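Local coordinates for protein beta-galactosidase (Geobacillus stearothermophilus, PDB 5DFA) that probably hydrolyses terminal non-reducing beta-D-galactose residues of beta-D-galactosides, as a zinc-binding enzyme of glycoside hydrolase family 42, at residues I136-A141 with I240-E245; F318-C323 with D355-F360; F621-K626 with A652-E657; M341-S346 with V391-K396. The protein carries 1 engineered substitution. All coordinates share one frame; numbering follows the deposited sequence.

Contact 1 (I136-A141 with I240-E245)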
# COMPACT_ATOMS: atom_id res chain seq x y z
N ILE A 136 0.82 -42.55 1.78
CA ILE A 136 -0.56 -42.41 2.24
C ILE A 136 -1.54 -42.60 1.07
O ILE A 136 -2.65 -43.09 1.26
CB ILE A 136 -0.80 -41.05 2.93
CG1 ILE A 136 -2.17 -41.01 3.61
CG2 ILE A 136 -0.63 -39.89 1.96
CD1 ILE A 136 -2.31 -41.98 4.75
N ASN A 137 -1.11 -42.23 -0.13
CA ASN A 137 -1.92 -42.44 -1.33
C ASN A 137 -2.05 -43.93 -1.64
O ASN A 137 -3.12 -44.40 -2.03
CB ASN A 137 -1.32 -41.71 -2.53
CG ASN A 137 -1.49 -40.20 -2.44
OD1 ASN A 137 -1.96 -39.68 -1.43
ND2 ASN A 137 -1.08 -39.50 -3.48
N ARG A 138 -0.96 -44.66 -1.45
CA ARG A 138 -0.95 -46.10 -1.69
C ARG A 138 -1.87 -46.81 -0.71
O ARG A 138 -2.60 -47.73 -1.09
CB ARG A 138 0.48 -46.65 -1.57
CG ARG A 138 0.58 -48.15 -1.79
CD ARG A 138 2.03 -48.60 -1.89
NE ARG A 138 2.74 -47.86 -2.93
CZ ARG A 138 2.75 -48.20 -4.22
NH1 ARG A 138 2.07 -49.26 -4.63
NH2 ARG A 138 3.43 -47.47 -5.09
N LEU A 139 -1.84 -46.39 0.55
CA LEU A 139 -2.72 -46.95 1.57
C LEU A 139 -4.18 -46.74 1.20
O LEU A 139 -5.00 -47.65 1.34
CB LEU A 139 -2.42 -46.32 2.94
CG LEU A 139 -1.08 -46.67 3.57
CD1 LEU A 139 -0.97 -46.06 4.96
CD2 LEU A 139 -0.88 -48.18 3.62
N LEU A 140 -4.50 -45.54 0.74
CA LEU A 140 -5.86 -45.22 0.30
C LEU A 140 -6.27 -46.07 -0.90
O LEU A 140 -7.39 -46.56 -0.96
CB LEU A 140 -5.98 -43.73 -0.04
CG LEU A 140 -5.95 -42.75 1.13
CD1 LEU A 140 -6.01 -41.31 0.63
CD2 LEU A 140 -7.09 -43.03 2.10
N ALA A 141 -5.35 -46.24 -1.84
CA ALA A 141 -5.61 -47.02 -3.04
C ALA A 141 -5.78 -48.50 -2.71
O ALA A 141 -6.56 -49.20 -3.36
CB ALA A 141 -4.50 -46.83 -4.05
N ILE A 240 0.49 -39.94 -7.97
CA ILE A 240 -0.45 -40.83 -8.63
C ILE A 240 0.16 -42.15 -9.09
O ILE A 240 -0.49 -42.92 -9.79
CB ILE A 240 -1.08 -40.15 -9.85
CG1 ILE A 240 -0.05 -39.97 -10.97
CG2 ILE A 240 -1.68 -38.81 -9.46
CD1 ILE A 240 -0.64 -39.52 -12.28
N VAL A 241 1.40 -42.42 -8.69
CA VAL A 241 2.04 -43.69 -9.04
C VAL A 241 1.26 -44.90 -8.50
O VAL A 241 0.97 -45.82 -9.26
CB VAL A 241 3.51 -43.74 -8.54
CG1 VAL A 241 4.06 -45.16 -8.67
CG2 VAL A 241 4.37 -42.76 -9.31
N PRO A 242 0.91 -44.91 -7.19
CA PRO A 242 0.12 -46.07 -6.76
C PRO A 242 -1.31 -46.04 -7.28
O PRO A 242 -1.98 -47.07 -7.31
CB PRO A 242 0.15 -45.96 -5.23
CG PRO A 242 0.28 -44.51 -4.98
CD PRO A 242 1.17 -43.99 -6.07
N LEU A 243 -1.77 -44.85 -7.67
CA LEU A 243 -3.12 -44.70 -8.22
C LEU A 243 -3.22 -45.39 -9.58
O LEU A 243 -4.18 -46.11 -9.84
CB LEU A 243 -3.49 -43.22 -8.34
CG LEU A 243 -4.15 -42.53 -7.15
CD1 LEU A 243 -3.53 -42.95 -5.82
CD2 LEU A 243 -4.08 -41.02 -7.31
N ARG A 244 -2.22 -45.17 -10.42
CA ARG A 244 -2.17 -45.81 -11.73
C ARG A 244 -1.95 -47.31 -11.60
O ARG A 244 -2.48 -48.10 -12.39
CB ARG A 244 -1.06 -45.19 -12.59
CG ARG A 244 -1.30 -43.75 -12.99
CD ARG A 244 -2.68 -43.57 -13.60
NE ARG A 244 -2.75 -42.39 -14.46
CZ ARG A 244 -3.88 -41.91 -14.97
NH1 ARG A 244 -5.04 -42.50 -14.70
NH2 ARG A 244 -3.85 -40.83 -15.74
N GLU A 245 -1.16 -47.70 -10.61
CA GLU A 245 -0.80 -49.10 -10.42
C GLU A 245 -1.96 -49.94 -9.88
O GLU A 245 -2.29 -50.99 -10.44
CB GLU A 245 0.40 -49.22 -9.48
CG GLU A 245 1.73 -48.83 -10.11
CD GLU A 245 2.89 -48.94 -9.15
OE1 GLU A 245 2.66 -49.23 -7.95
OE2 GLU A 245 4.05 -48.74 -9.58
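OE1 of E245 is approached by both terminal nitrogens of R138: NH1 and NH2 each lie 3.4 Å from it, in two weak bonds that form a salt bridge. OE1 sits at the edge of the guanidinium and in its plane, with the carboxylate turned 54° against that plane; both bonds go to this one oxygen. R138 leaves its helix extended and then bends at chi3 (-55°), which folds the guanidinium over P242. The proline CB stands 3.5 Å above the guanidinium plane, over its centre, and CB to R138 CZ is 3.6 Å. Further back, P242 CG nestles against the R138 backbone, 3.7 Å from its N. The two helices are neighbours on the outside of the TIM barrel, helix 127-144 leading into strand 150-154 and helix 241-246 into strand 252-257; their segments run nearly parallel, 24° apart with axes 8.7 Å from each other. A methionine in place of R138 would probably leave the E245 carboxylate without this charge partner and P242 CB without the guanidinium over it. On the buried side N137 CB rests 4.0 Å from P242 CG, its ND2 bonded to E239, while L243 CD1 meets N137 CB at 4.2 Å. A141 CB faces the P242 carbonyl, and W153 of strand 150-154 touches both A141 and L243.

Contact 2 (F318-C323 with D355-F360). Engineered in segment 318-323: A322 (natural residue Glu).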
# COMPACT_ATOMS: atom_id res chain seq x y z
N PHE A 318 -15.97 -31.16 -18.80
CA PHE A 318 -15.18 -30.93 -17.59
C PHE A 318 -16.07 -31.11 -16.37
O PHE A 318 -17.25 -31.42 -16.49
CB PHE A 318 -14.53 -29.55 -17.61
CG PHE A 318 -15.50 -28.40 -17.53
CD1 PHE A 318 -16.06 -27.87 -18.68
CD2 PHE A 318 -15.84 -27.84 -16.30
CE1 PHE A 318 -16.96 -26.81 -18.61
CE2 PHE A 318 -16.73 -26.79 -16.23
CZ PHE A 318 -17.29 -26.27 -17.38
N LEU A 319 -15.49 -30.92 -15.19
CA LEU A 319 -16.24 -31.09 -13.95
C LEU A 319 -16.08 -29.90 -13.02
O LEU A 319 -14.98 -29.63 -12.55
CB LEU A 319 -15.81 -32.37 -13.23
CG LEU A 319 -16.08 -33.71 -13.91
CD1 LEU A 319 -15.62 -34.85 -13.03
CD2 LEU A 319 -17.55 -33.86 -14.25
N LEU A 320 -17.17 -29.19 -12.75
CA LEU A 320 -17.14 -28.17 -11.71
C LEU A 320 -16.89 -28.86 -10.38
O LEU A 320 -17.77 -29.53 -9.85
CB LEU A 320 -18.45 -27.38 -11.67
CG LEU A 320 -18.46 -26.19 -10.72
CD1 LEU A 320 -17.48 -25.11 -11.17
CD2 LEU A 320 -19.86 -25.61 -10.58
N MET A 321 -15.67 -28.72 -9.86
CA MET A 321 -15.29 -29.41 -8.63
C MET A 321 -15.78 -28.66 -7.40
O MET A 321 -16.04 -29.26 -6.36
CB MET A 321 -13.77 -29.60 -8.58
CG MET A 321 -13.30 -30.47 -7.42
SD MET A 321 -14.11 -32.08 -7.36
CE MET A 321 -13.65 -32.75 -8.96
N ALA A 322 -15.89 -27.34 -7.52
CA ALA A 322 -16.36 -26.53 -6.40
C ALA A 322 -16.97 -25.20 -6.83
O ALA A 322 -16.48 -24.53 -7.74
CB ALA A 322 -15.21 -26.28 -5.42
N CYS A 323 -18.06 -24.85 -6.16
CA CYS A 323 -18.66 -23.53 -6.25
C CYS A 323 -19.44 -23.35 -4.95
O CYS A 323 -19.67 -24.32 -4.23
CB CYS A 323 -19.58 -23.39 -7.47
SG CYS A 323 -21.13 -24.32 -7.36
N ASP A 355 -20.22 -31.67 -16.56
CA ASP A 355 -21.07 -32.81 -16.26
C ASP A 355 -21.26 -32.98 -14.75
O ASP A 355 -21.51 -34.08 -14.27
CB ASP A 355 -20.49 -34.10 -16.85
CG ASP A 355 -20.85 -34.28 -18.31
OD1 ASP A 355 -21.70 -33.52 -18.82
OD2 ASP A 355 -20.29 -35.20 -18.95
N SER A 356 -21.14 -31.88 -14.02
CA SER A 356 -21.28 -31.93 -12.57
C SER A 356 -21.55 -30.56 -11.95
O SER A 356 -21.11 -29.53 -12.46
CB SER A 356 -20.02 -32.53 -11.93
OG SER A 356 -18.91 -31.67 -12.09
N ILE A 357 -22.28 -30.57 -10.84
CA ILE A 357 -22.42 -29.40 -9.99
C ILE A 357 -21.98 -29.78 -8.58
O ILE A 357 -22.72 -30.42 -7.83
CB ILE A 357 -23.87 -28.87 -9.96
CG1 ILE A 357 -24.28 -28.38 -11.35
CG2 ILE A 357 -23.99 -27.73 -8.96
CD1 ILE A 357 -23.50 -27.17 -11.83
N LEU A 358 -20.75 -29.41 -8.23
CA LEU A 358 -20.20 -29.77 -6.93
C LEU A 358 -19.94 -28.53 -6.09
O LEU A 358 -19.54 -27.49 -6.61
CB LEU A 358 -18.91 -30.58 -7.10
CG LEU A 358 -19.11 -31.94 -7.77
CD1 LEU A 358 -17.77 -32.62 -8.00
CD2 LEU A 358 -20.02 -32.82 -6.93
N TYR A 359 -20.17 -28.65 -4.79
CA TYR A 359 -20.08 -27.50 -3.89
C TYR A 359 -18.92 -27.58 -2.92
O TYR A 359 -18.49 -28.66 -2.52
CB TYR A 359 -21.37 -27.35 -3.08
CG TYR A 359 -22.64 -27.35 -3.88
CD1 TYR A 359 -22.84 -26.44 -4.91
CD2 TYR A 359 -23.66 -28.25 -3.60
CE1 TYR A 359 -24.00 -26.43 -5.64
CE2 TYR A 359 -24.83 -28.25 -4.33
CZ TYR A 359 -25.00 -27.34 -5.35
OH TYR A 359 -26.16 -27.33 -6.08
N PHE A 360 -18.41 -26.42 -2.54
CA PHE A 360 -17.73 -26.30 -1.26
C PHE A 360 -18.58 -25.40 -0.37
O PHE A 360 -18.79 -24.23 -0.68
CB PHE A 360 -16.32 -25.74 -1.38
CG PHE A 360 -15.57 -25.73 -0.08
CD1 PHE A 360 -14.81 -26.82 0.31
CD2 PHE A 360 -15.67 -24.65 0.79
CE1 PHE A 360 -14.13 -26.82 1.51
CE2 PHE A 360 -15.00 -24.65 2.00
CZ PHE A 360 -14.23 -25.74 2.36
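The last two strands of the TIM barrel, 318-323 and 354-359, run side by side here and meet first at F318 and D355. D355 N gives a nearly axial bond to F318 O at 3.0 Å, with a C=O...N angle of 169°. Two residues further on, at L320 O, the bonds are weak: one comes from S356 OG at 3.3 Å and one from L358 N at 3.4 Å. The serine OG gets there because chi1 of 68° sets it between the backbone N and the carbonyl carbon, which also presses it against L319. Such parallel pairing belongs to a beta-alpha-beta crossover, whose connecting helix 341-351 packs on L320 and I357. M321 and L358 lie alongside each other and point the same way, SD to CD1 3.8 Å. Further along, A322 is engineered in place of the glutamate predicted to be the nucleophile; its CA makes a CH...O contact of 3.3 Å with L358 O, and its side chain is about 6 Å from that of E158, the predicted proton donor. C323 O then takes F360 N at 3.0 Å, the donor tilted 32° from the carbonyl plane. C323 SG comes to the edge of the Y359 ring, 3.7 Å from CD1, a sulfur-aromatic contact; the tyrosine OH is bonded to H17 and H342.

Contact 3 (F621-K626 with A652-E657)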
# COMPACT_ATOMS: atom_id res chain seq x y z
N PHE A 621 -30.91 -20.79 -32.97
CA PHE A 621 -31.17 -19.36 -32.86
C PHE A 621 -32.38 -19.08 -32.00
O PHE A 621 -33.46 -19.65 -32.20
CB PHE A 621 -31.36 -18.72 -34.24
CG PHE A 621 -31.79 -17.27 -34.17
CD1 PHE A 621 -30.86 -16.28 -33.92
CD2 PHE A 621 -33.12 -16.92 -34.33
CE1 PHE A 621 -31.25 -14.95 -33.84
CE2 PHE A 621 -33.51 -15.59 -34.26
CZ PHE A 621 -32.57 -14.61 -34.01
N VAL A 622 -32.21 -18.20 -31.02
CA VAL A 622 -33.30 -17.76 -30.16
C VAL A 622 -33.30 -16.24 -30.09
O VAL A 622 -32.27 -15.63 -29.78
CB VAL A 622 -33.18 -18.35 -28.75
CG1 VAL A 622 -34.35 -17.89 -27.90
CG2 VAL A 622 -33.13 -19.87 -28.80
N LYS A 623 -34.44 -15.63 -30.39
CA LYS A 623 -34.54 -14.17 -30.38
C LYS A 623 -34.63 -13.64 -28.95
O LYS A 623 -35.51 -14.04 -28.19
CB LYS A 623 -35.76 -13.72 -31.19
CG LYS A 623 -35.78 -12.23 -31.51
CD LYS A 623 -36.96 -11.87 -32.38
CE LYS A 623 -36.87 -10.43 -32.88
NZ LYS A 623 -36.91 -9.45 -31.77
N HIS A 624 -33.72 -12.74 -28.60
CA HIS A 624 -33.66 -12.19 -27.25
C HIS A 624 -32.93 -10.85 -27.21
O HIS A 624 -32.25 -10.47 -28.16
CB HIS A 624 -32.98 -13.18 -26.30
CG HIS A 624 -31.57 -13.49 -26.67
ND1 HIS A 624 -30.52 -12.62 -26.43
CD2 HIS A 624 -31.02 -14.58 -27.25
CE1 HIS A 624 -29.40 -13.16 -26.86
NE2 HIS A 624 -29.67 -14.35 -27.36
N GLU A 625 -33.09 -10.14 -26.10
CA GLU A 625 -32.35 -8.90 -25.87
C GLU A 625 -31.02 -9.23 -25.20
O GLU A 625 -30.73 -10.39 -24.90
CB GLU A 625 -33.16 -7.93 -25.01
CG GLU A 625 -34.54 -7.60 -25.56
CD GLU A 625 -34.48 -6.91 -26.91
OE1 GLU A 625 -33.50 -6.20 -27.18
OE2 GLU A 625 -35.43 -7.09 -27.70
N LYS A 626 -30.20 -8.20 -24.96
CA LYS A 626 -28.93 -8.40 -24.29
C LYS A 626 -29.14 -8.83 -22.85
O LYS A 626 -30.08 -8.39 -22.19
CB LYS A 626 -28.08 -7.13 -24.35
CG LYS A 626 -27.72 -6.69 -25.76
CD LYS A 626 -26.53 -5.76 -25.76
CE LYS A 626 -26.08 -5.45 -27.18
NZ LYS A 626 -25.97 -6.69 -28.00
N ALA A 652 -38.56 -11.02 -22.75
CA ALA A 652 -39.28 -11.65 -23.85
C ALA A 652 -38.33 -12.42 -24.76
O ALA A 652 -37.28 -11.90 -25.16
CB ALA A 652 -40.06 -10.61 -24.64
N VAL A 653 -38.70 -13.65 -25.09
CA VAL A 653 -37.84 -14.54 -25.86
C VAL A 653 -38.66 -15.33 -26.88
O VAL A 653 -39.73 -15.85 -26.55
CB VAL A 653 -37.08 -15.50 -24.92
CG1 VAL A 653 -36.77 -16.82 -25.60
CG2 VAL A 653 -35.80 -14.84 -24.41
N VAL A 654 -38.17 -15.42 -28.11
CA VAL A 654 -38.91 -16.08 -29.18
C VAL A 654 -38.20 -17.33 -29.73
O VAL A 654 -37.10 -17.25 -30.27
CB VAL A 654 -39.16 -15.11 -30.36
CG1 VAL A 654 -39.84 -15.84 -31.50
CG2 VAL A 654 -39.99 -13.92 -29.90
N LEU A 655 -38.86 -18.47 -29.58
CA LEU A 655 -38.38 -19.73 -30.16
C LEU A 655 -38.94 -19.91 -31.57
O LEU A 655 -40.15 -19.98 -31.75
CB LEU A 655 -38.78 -20.91 -29.28
CG LEU A 655 -38.08 -21.08 -27.94
CD1 LEU A 655 -38.97 -21.83 -26.96
CD2 LEU A 655 -36.75 -21.80 -28.12
N GLU A 656 -38.05 -19.98 -32.55
CA GLU A 656 -38.48 -20.09 -33.94
C GLU A 656 -38.97 -21.50 -34.27
O GLU A 656 -40.15 -21.71 -34.51
CB GLU A 656 -37.35 -19.68 -34.89
CG GLU A 656 -36.72 -18.33 -34.55
CD GLU A 656 -37.73 -17.19 -34.53
OE1 GLU A 656 -38.75 -17.27 -35.25
OE2 GLU A 656 -37.50 -16.21 -33.79
N GLU A 657 -38.05 -22.46 -34.29
CA GLU A 657 -38.43 -23.85 -34.49
C GLU A 657 -39.21 -24.36 -33.28
O GLU A 657 -38.98 -23.93 -32.16
CB GLU A 657 -37.21 -24.74 -34.72
CG GLU A 657 -36.50 -24.52 -36.05
CD GLU A 657 -35.27 -23.64 -35.93
OE1 GLU A 657 -35.35 -22.60 -35.24
OE2 GLU A 657 -34.23 -24.00 -36.51
O HOH W 1 -31.67 -22.10 -35.44
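V653 reaches across to three successive residues of 621-626. Its CB lies 3.9 Å from K623 O; CG1, roughly anti to the backbone N (chi1 151°), presses on V622 CG1 at 3.5 Å; and CG2 takes the other direction to meet H624 CB at 3.8 Å. A glycine here would probably open a gap between V622 CG1 and H624 CB, leaving V622 to L655 and the strands it packs on. The backbones run antiparallel, and K623 with V654 forms the hydrogen-bonded pair: V654 N meets K623 O at 3.0 Å in the carbonyl plane, on a lone pair, and K623 N returns the bond to V654 O at 3.1 Å. V622 and L655 lie side by side on the same face as V653. K623 and V654 occupy the other face, CB to CB 3.8 Å, with F621 nearby, whose ring edge receives E656 CG at 3.9 Å from CD2. A water accepts from F621 N at 2.9 Å and donates weakly to E657 OE2. H624 turns its ring away: ND1 bonds E625 O and NE2 bonds D453. On the far side of the short strand, V622 O and H624 N bind a glycerol, probably from the crystallisation liquor. Strand 622-623 is an edge of a three-stranded antiparallel sheet whose middle strand, 651-656, is paired on its other side with 671-674; V622 and L655 both pack on I643 of strand 638-645, and V622 and H624 on V630 of strand 628-634, in a second antiparallel sheet of the C-terminal region.

Contact 4 (M341-S346 with V391-K396)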
# COMPACT_ATOMS: atom_id res chain seq x y z
N MET A 341 -30.43 -17.16 -8.54
CA MET A 341 -29.08 -17.01 -9.08
C MET A 341 -28.28 -18.31 -9.05
O MET A 341 -27.54 -18.61 -10.00
CB MET A 341 -28.32 -15.92 -8.31
CG MET A 341 -26.87 -15.75 -8.75
SD MET A 341 -26.69 -15.54 -10.53
CE MET A 341 -27.40 -13.91 -10.74
N HIS A 342 -28.42 -19.09 -7.98
CA HIS A 342 -27.67 -20.33 -7.87
C HIS A 342 -28.10 -21.34 -8.92
O HIS A 342 -27.26 -22.03 -9.51
CB HIS A 342 -27.83 -20.95 -6.48
CG HIS A 342 -27.11 -22.25 -6.33
ND1 HIS A 342 -25.75 -22.37 -6.48
CD2 HIS A 342 -27.57 -23.49 -6.05
CE1 HIS A 342 -25.40 -23.63 -6.31
NE2 HIS A 342 -26.48 -24.33 -6.04
N PHE A 343 -29.40 -21.44 -9.15
CA PHE A 343 -29.94 -22.32 -10.18
C PHE A 343 -29.43 -21.85 -11.54
O PHE A 343 -29.02 -22.66 -12.38
CB PHE A 343 -31.47 -22.32 -10.16
CG PHE A 343 -32.09 -23.39 -11.01
CD1 PHE A 343 -32.44 -23.13 -12.32
CD2 PHE A 343 -32.32 -24.65 -10.49
CE1 PHE A 343 -33.01 -24.11 -13.11
CE2 PHE A 343 -32.90 -25.64 -11.27
CZ PHE A 343 -33.24 -25.37 -12.58
N LEU A 344 -29.45 -20.54 -11.74
CA LEU A 344 -29.00 -19.92 -12.98
C LEU A 344 -27.54 -20.22 -13.29
O LEU A 344 -27.20 -20.64 -14.40
CB LEU A 344 -29.23 -18.41 -12.91
CG LEU A 344 -28.64 -17.50 -13.99
CD1 LEU A 344 -29.08 -17.91 -15.38
CD2 LEU A 344 -29.03 -16.05 -13.71
N SER A 345 -26.67 -20.00 -12.31
CA SER A 345 -25.23 -20.22 -12.49
C SER A 345 -24.92 -21.70 -12.67
O SER A 345 -24.00 -22.07 -13.41
CB SER A 345 -24.44 -19.65 -11.32
OG SER A 345 -24.74 -20.34 -10.11
N SER A 346 -25.67 -22.55 -11.98
CA SER A 346 -25.49 -24.00 -12.08
C SER A 346 -25.82 -24.48 -13.49
O SER A 346 -25.11 -25.30 -14.06
CB SER A 346 -26.35 -24.73 -11.06
OG SER A 346 -26.00 -24.35 -9.73
N VAL A 391 -30.67 -25.50 -3.62
CA VAL A 391 -29.77 -26.61 -3.91
C VAL A 391 -30.59 -27.82 -4.34
O VAL A 391 -30.26 -28.50 -5.31
CB VAL A 391 -28.88 -26.97 -2.70
CG1 VAL A 391 -28.30 -28.37 -2.86
CG2 VAL A 391 -27.77 -25.94 -2.54
N ALA A 392 -31.68 -28.06 -3.61
CA ALA A 392 -32.58 -29.17 -3.91
C ALA A 392 -33.26 -28.97 -5.26
O ALA A 392 -33.48 -29.93 -6.00
CB ALA A 392 -33.63 -29.31 -2.81
N GLU A 393 -33.59 -27.72 -5.58
CA GLU A 393 -34.18 -27.40 -6.88
C GLU A 393 -33.22 -27.75 -8.01
O GLU A 393 -33.62 -28.29 -9.04
CB GLU A 393 -34.56 -25.92 -6.95
CG GLU A 393 -35.16 -25.51 -8.29
CD GLU A 393 -35.31 -24.00 -8.43
OE1 GLU A 393 -34.98 -23.28 -7.47
OE2 GLU A 393 -35.76 -23.55 -9.51
N VAL A 394 -31.94 -27.42 -7.81
CA VAL A 394 -30.91 -27.75 -8.77
C VAL A 394 -30.80 -29.26 -8.95
O VAL A 394 -30.81 -29.77 -10.07
CB VAL A 394 -29.53 -27.18 -8.35
CG1 VAL A 394 -28.43 -27.73 -9.24
CG2 VAL A 394 -29.56 -25.66 -8.39
N GLY A 395 -30.70 -29.97 -7.83
CA GLY A 395 -30.60 -31.42 -7.84
C GLY A 395 -31.79 -32.09 -8.50
O GLY A 395 -31.64 -33.09 -9.21
N LYS A 396 -32.97 -31.54 -8.26
CA LYS A 396 -34.20 -32.05 -8.87
C LYS A 396 -34.14 -31.90 -10.39
O LYS A 396 -34.53 -32.80 -11.12
CB LYS A 396 -35.42 -31.31 -8.30
CG LYS A 396 -36.75 -31.98 -8.59
CD LYS A 396 -37.85 -31.37 -7.73
CE LYS A 396 -39.22 -31.92 -8.11
NZ LYS A 396 -39.63 -31.52 -9.48
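V391 comes first, its CG2 approaching H342 NE2 at 4.1 Å. That imidazole is held at both nitrogens, NE2 by Y359 and ND1 by K337, which fixes its rotation. E393 follows, stretched out beyond CG so that its carboxylate lies over one face of the F343 ring: OE2 stands 3.7 Å above the plane, offset toward the rim, and the two planes are 21° apart, stacked. E393 CG also touches F343 CE2 at 3.7 Å, and F343 CE2 reaches E393 O at 3.5 Å, bringing the ring edge up to the helix backbone. V394 wedges between three residues of 341-346: its CG2 meets F343 CD2 at 3.6 Å and H342 CD2 at 3.8 Å, while CG1 faces S346 CB at 4.1 Å. With CG anti to the backbone N (chi1 -169°), the F343 ring reaches both E393 and V394. Helices 341-351 and 386-398 pack side by side on the outside of the TIM barrel. S346 OG gives its proton to H342 O (2.6 Å), within its own helix, so the face toward V394 is left to apolar contact; the E393 stack is probably van der Waals in nature, electrostatically neutral to mildly unfavourable, and tolerable because E393 is exposed.

How the contacts relate
Contacts 1, 2 and 4 all belong to the TIM barrel: contact 2 joins neighbouring strands of its wall, while contacts 1 and 4 pair helices outside it, about 35 Å apart between centres. Contact 1 closes first along the chain; contacts 2 and 4 then interleave, because helix 341-351 connects the two strands of contact 2. Their centres are about 12 Å apart and they touch through the Y359-H342 pair, which ties the helix layer to the strand next to the predicted nucleophile position. Contact 3 comes last, in a separate sheet near the C-terminus, its centre about 51 Å from that of contact 1 across the chain's centre and away from the active site.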